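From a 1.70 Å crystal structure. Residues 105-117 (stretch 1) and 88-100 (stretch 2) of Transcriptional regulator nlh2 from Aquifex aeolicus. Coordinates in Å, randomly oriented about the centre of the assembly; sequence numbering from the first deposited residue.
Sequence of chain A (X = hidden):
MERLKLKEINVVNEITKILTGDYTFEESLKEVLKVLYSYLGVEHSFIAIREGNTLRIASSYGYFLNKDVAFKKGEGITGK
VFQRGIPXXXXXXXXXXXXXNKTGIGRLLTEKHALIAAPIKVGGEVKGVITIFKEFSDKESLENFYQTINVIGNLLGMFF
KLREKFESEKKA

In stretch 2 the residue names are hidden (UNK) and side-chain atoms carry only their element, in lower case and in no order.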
# COMPACT_ATOMS: atom_id res chain seq x y z
N ILE A 105 -19.55 15.57 -14.87
CA ILE A 105 -18.68 14.71 -15.68
C ILE A 105 -19.51 13.63 -16.34
O ILE A 105 -19.12 13.10 -17.38
CB ILE A 105 -17.55 14.05 -14.85
CG1 ILE A 105 -16.67 13.18 -15.76
CG2 ILE A 105 -18.12 13.20 -13.72
CD1 ILE A 105 -15.50 12.53 -15.03
N GLY A 106 -20.65 13.31 -15.74
CA GLY A 106 -21.53 12.28 -16.26
C GLY A 106 -21.65 12.27 -17.78
O GLY A 106 -21.47 11.23 -18.41
N ARG A 107 -21.96 13.42 -18.37
CA ARG A 107 -22.23 13.49 -19.80
C ARG A 107 -20.99 13.18 -20.64
O ARG A 107 -21.10 12.90 -21.83
CB ARG A 107 -22.75 14.87 -20.17
CG ARG A 107 -21.71 15.96 -20.07
CD ARG A 107 -22.28 17.31 -20.48
NE ARG A 107 -21.31 18.07 -21.26
CZ ARG A 107 -20.21 18.61 -20.75
NH1 ARG A 107 -19.93 18.46 -19.46
NH2 ARG A 107 -19.38 19.28 -21.54
N LEU A 108 -19.82 13.25 -20.01
CA LEU A 108 -18.56 12.95 -20.68
C LEU A 108 -18.16 11.48 -20.54
O LEU A 108 -17.34 10.98 -21.31
CB LEU A 108 -17.44 13.84 -20.12
CG LEU A 108 -16.06 13.58 -20.71
CD1 LEU A 108 -16.06 13.77 -22.23
CD2 LEU A 108 -15.01 14.48 -20.06
N LEU A 109 -18.73 10.80 -19.55
CA LEU A 109 -18.47 9.38 -19.33
C LEU A 109 -19.24 8.51 -20.33
O LEU A 109 -20.31 8.90 -20.81
CB LEU A 109 -18.90 8.97 -17.92
CG LEU A 109 -18.25 9.71 -16.76
CD1 LEU A 109 -18.74 9.14 -15.43
CD2 LEU A 109 -16.74 9.63 -16.86
N THR A 110 -18.68 7.35 -20.65
CA THR A 110 -19.40 6.30 -21.38
C THR A 110 -20.07 5.38 -20.37
O THR A 110 -19.90 5.54 -19.17
CB THR A 110 -18.45 5.43 -22.22
OG1 THR A 110 -17.73 4.54 -21.36
CG2 THR A 110 -17.47 6.30 -23.01
N GLU A 111 -20.80 4.39 -20.87
CA GLU A 111 -21.47 3.44 -19.99
C GLU A 111 -20.47 2.47 -19.35
O GLU A 111 -20.80 1.78 -18.38
CB GLU A 111 -22.54 2.67 -20.75
CG GLU A 111 -23.36 1.74 -19.86
CD GLU A 111 -24.56 1.15 -20.58
OE1 GLU A 111 -25.09 1.81 -21.49
OE2 GLU A 111 -24.95 0.02 -20.22
N LYS A 112 -19.26 2.41 -19.89
CA LYS A 112 -18.25 1.49 -19.37
C LYS A 112 -17.46 2.08 -18.20
O LYS A 112 -16.79 1.34 -17.46
CB LYS A 112 -17.29 1.07 -20.49
CG LYS A 112 -18.01 0.45 -21.68
CD LYS A 112 -17.21 -0.68 -22.29
CE LYS A 112 -15.95 -0.19 -22.98
NZ LYS A 112 -15.35 -1.25 -23.86
N HIS A 113 -17.55 3.39 -18.00
CA HIS A 113 -16.81 4.02 -16.90
C HIS A 113 -17.32 3.56 -15.55
O HIS A 113 -18.52 3.55 -15.30
CB HIS A 113 -16.91 5.55 -16.96
CG HIS A 113 -15.91 6.18 -17.86
ND1 HIS A 113 -16.19 6.50 -19.17
CD2 HIS A 113 -14.62 6.54 -17.66
CE1 HIS A 113 -15.12 7.04 -19.73
NE2 HIS A 113 -14.15 7.07 -18.83
N ALA A 114 -16.38 3.19 -14.68
CA ALA A 114 -16.69 2.95 -13.28
C ALA A 114 -16.12 4.08 -12.43
O ALA A 114 -15.19 4.79 -12.84
CB ALA A 114 -16.13 1.63 -12.82
N LEU A 115 -16.68 4.24 -11.24
CA LEU A 115 -16.16 5.17 -10.25
C LEU A 115 -15.61 4.34 -9.09
O LEU A 115 -16.31 3.47 -8.57
CB LEU A 115 -17.28 6.10 -9.78
CG LEU A 115 -16.91 7.24 -8.83
CD1 LEU A 115 -18.04 8.25 -8.72
CD2 LEU A 115 -16.56 6.73 -7.46
N ILE A 116 -14.37 4.58 -8.71
CA ILE A 116 -13.84 3.97 -7.49
C ILE A 116 -13.39 5.08 -6.56
O ILE A 116 -12.61 5.94 -6.94
CB ILE A 116 -12.64 3.05 -7.77
CG1 ILE A 116 -13.05 1.91 -8.69
CG2 ILE A 116 -12.05 2.51 -6.46
CD1 ILE A 116 -11.89 1.05 -9.14
N ALA A 117 -13.90 5.05 -5.34
CA ALA A 117 -13.58 6.07 -4.35
C ALA A 117 -13.11 5.36 -3.09
O ALA A 117 -13.78 4.45 -2.58
CB ALA A 117 -14.79 6.95 -4.08
N UNK A 88 -16.15 2.67 -2.13
CA UNK A 88 -17.21 2.29 -3.06
C UNK A 88 -16.64 2.04 -4.45
O UNK A 88 -15.78 2.78 -4.94
c UNK A 88 -18.29 3.38 -3.12
c UNK A 88 -19.32 3.29 -1.99
c UNK A 88 -20.20 2.05 -2.16
c UNK A 88 -20.18 4.55 -1.96
N UNK A 89 -17.14 0.99 -5.08
CA UNK A 89 -16.74 0.58 -6.42
C UNK A 89 -18.02 0.48 -7.25
O UNK A 89 -18.81 -0.44 -7.05
c UNK A 89 -15.61 -1.25 -7.76
c UNK A 89 -14.84 -0.72 -5.42
c UNK A 89 -16.03 -0.79 -6.37
N UNK A 90 -18.24 1.45 -8.14
CA UNK A 90 -19.52 1.57 -8.84
C UNK A 90 -19.36 1.39 -10.33
O UNK A 90 -18.93 2.31 -11.02
c UNK A 90 -21.54 2.99 -9.31
c UNK A 90 -21.14 2.46 -6.36
c UNK A 90 -20.16 2.96 -8.66
c UNK A 90 -20.23 3.33 -7.18
N UNK A 91 -19.72 0.21 -10.85
CA UNK A 91 -19.66 -0.05 -12.28
C UNK A 91 -20.71 0.78 -13.01
O UNK A 91 -21.75 1.09 -12.42
c UNK A 91 -20.34 -0.90 -10.11
c UNK A 91 -20.02 -1.55 -12.39
c UNK A 91 -20.13 -2.06 -11.01
N UNK A 92 -20.44 1.16 -14.25
CA UNK A 92 -21.43 1.86 -15.07
C UNK A 92 -22.04 3.03 -14.30
O UNK A 92 -23.28 3.17 -14.24
o UNK A 92 -22.29 -1.52 -15.26
c UNK A 92 -21.94 -0.49 -15.86
n UNK A 92 -21.03 -0.51 -16.83
c UNK A 92 -22.51 0.87 -15.49
N UNK A 93 -21.17 3.86 -13.72
CA UNK A 93 -21.58 4.86 -12.75
C UNK A 93 -22.51 5.88 -13.38
O UNK A 93 -23.35 6.48 -12.71
c UNK A 93 -19.53 6.29 -13.17
c UNK A 93 -20.35 5.57 -12.12
c UNK A 93 -20.78 6.54 -11.01
N UNK A 94 -22.35 6.06 -14.69
CA UNK A 94 -23.13 7.02 -15.46
C UNK A 94 -24.61 6.83 -15.15
O UNK A 94 -25.37 7.80 -15.06
c UNK A 94 -22.83 6.81 -16.94
n UNK A 94 -23.31 9.86 -20.20
c UNK A 94 -23.59 8.42 -20.36
c UNK A 94 -22.87 7.57 -19.31
c UNK A 94 -23.36 7.87 -17.90
N UNK A 95 -25.02 5.57 -14.95
CA UNK A 95 -26.44 5.23 -14.80
C UNK A 95 -26.82 4.81 -13.39
O UNK A 95 -27.89 4.22 -13.18
c UNK A 95 -25.67 4.60 -19.20
c UNK A 95 -26.64 4.50 -17.22
n UNK A 95 -26.79 5.30 -19.26
c UNK A 95 -27.41 5.26 -18.03
n UNK A 95 -25.55 4.11 -17.98
c UNK A 95 -26.81 4.11 -15.78
N UNK A 96 -25.98 5.13 -12.43
CA UNK A 96 -26.23 4.74 -11.05
C UNK A 96 -27.07 5.77 -10.29
O UNK A 96 -26.83 6.97 -10.40
c UNK A 96 -24.92 4.52 -10.31
o UNK A 96 -25.32 4.63 -7.97
n UNK A 96 -25.10 2.59 -8.88
c UNK A 96 -25.13 3.92 -8.95
N UNK A 97 -28.02 5.28 -9.50
CA UNK A 97 -28.98 6.15 -8.82
C UNK A 97 -28.35 7.06 -7.76
O UNK A 97 -28.91 8.09 -7.42
o UNK A 97 -29.53 4.62 -7.03
c UNK A 97 -30.06 5.30 -8.16
N UNK A 98 -27.19 6.66 -7.22
CA UNK A 98 -26.55 7.40 -6.14
C UNK A 98 -25.52 8.40 -6.66
O UNK A 98 -24.94 9.16 -5.89
c UNK A 98 -25.90 6.44 -5.14
N UNK A 99 -25.29 8.39 -7.97
CA UNK A 99 -24.31 9.27 -8.58
C UNK A 99 -24.81 10.72 -8.61
O UNK A 99 -25.74 11.04 -9.33
c UNK A 99 -23.05 9.95 -11.99
c UNK A 99 -23.98 8.78 -9.98
c UNK A 99 -22.05 10.69 -12.63
c UNK A 99 -20.92 11.06 -11.94
c UNK A 99 -20.77 10.70 -10.62
c UNK A 99 -21.76 9.96 -9.99
c UNK A 99 -22.91 9.59 -10.67
N UNK A 100 -24.18 11.58 -7.82
CA UNK A 100 -24.63 12.96 -7.71
C UNK A 100 -24.12 13.77 -8.88
O UNK A 100 -24.54 14.92 -9.08
c UNK A 100 -24.16 13.58 -6.40
O HOH W 1 -18.03 -0.00 -15.30

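Position 88 carries four carbons forked at the second, the pattern of leucine. Leu-88 pairs with Ala-117 through two antiparallel hydrogen bonds, Leu-88 N to Ala-117 O and Ala-117 N to Leu-88 O, both 3.0 Å. At 89, one carbon bears two more, and one of these lies 4.2 Å from Ile-116 CG1; a three-carbon fork fits valine, and Val-89 shares a sheet face with Ile-116. Position 90 has four carbons forked at the first, one arm two carbons long, so it is isoleucine. Ile-90 N donates to Leu-115 O (2.8 Å), Leu-115 N returns a bond to Ile-90 O (3.0 Å), and the side chains meet on the face opposite Val-89.

At 91, three carbons close a ring onto the backbone nitrogen: Pro-91, whose CA lies 3.9 Å from Ala-114 CB. Position 92 has two carbons, the second carrying one oxygen and one nitrogen, and that nitrogen lies 2.8 Å from Glu-111 O. This is asparagine; Asn-92 ND2 donates to that carbonyl, while a water joins Asn-92 N (2.9 Å) to Lys-112 O (2.8 Å).

Position 93 again shows one carbon bearing two, packed against Leu-109 and Leu-115. The fork identifies Val-93, with CG1 3.7 Å from Leu-109 CD1 and CG2 3.7 Å from Leu-115 CB; Val-93 N also donates to His-113 O (3.1 Å). At 94, four carbons in a row end in nitrogen near two carbonyls, which defines lysine. Lys-94 NZ bonds to Gly-106 O at 2.9 Å and weakly to Leu-109 O at 3.2 Å.

Position 95 has one carbon and a five-membered ring of three carbons and two nitrogens, hence His-95; its CE1 approaches Glu-111 OE1 at 3.7 Å. Position 96 repeats the two-carbon, oxygen-and-nitrogen pattern without touching stretch 1. Asparagine fits, as Asn-96 OD1 accepts from the backbone nitrogen of 98 (2.9 Å). One carbon and one oxygen at 97 give Ser-97, and a lone carbon at 98 gives Ala-98, neither in contact. Position 99 has one carbon and a six-carbon ring reaching Ile-105, Gly-106 and Leu-115: Phe-99, whose ring edge meets Ile-105 CG2 at CZ (3.9 Å). Position 100, a single carbon out of reach, is Ala-100.

The contact thus begins as an antiparallel ladder and continues beyond it through side chains. Val-93 and Phe-99 both pack against Leu-115, whereas Asn-92 and Lys-94 bond to carbonyls of the 3-10 segment and loop that precede strand 113-117, tying them to the part of stretch 2 that follows its strand.

Stretch 2 88-100: LVIPNVKHNSAFA
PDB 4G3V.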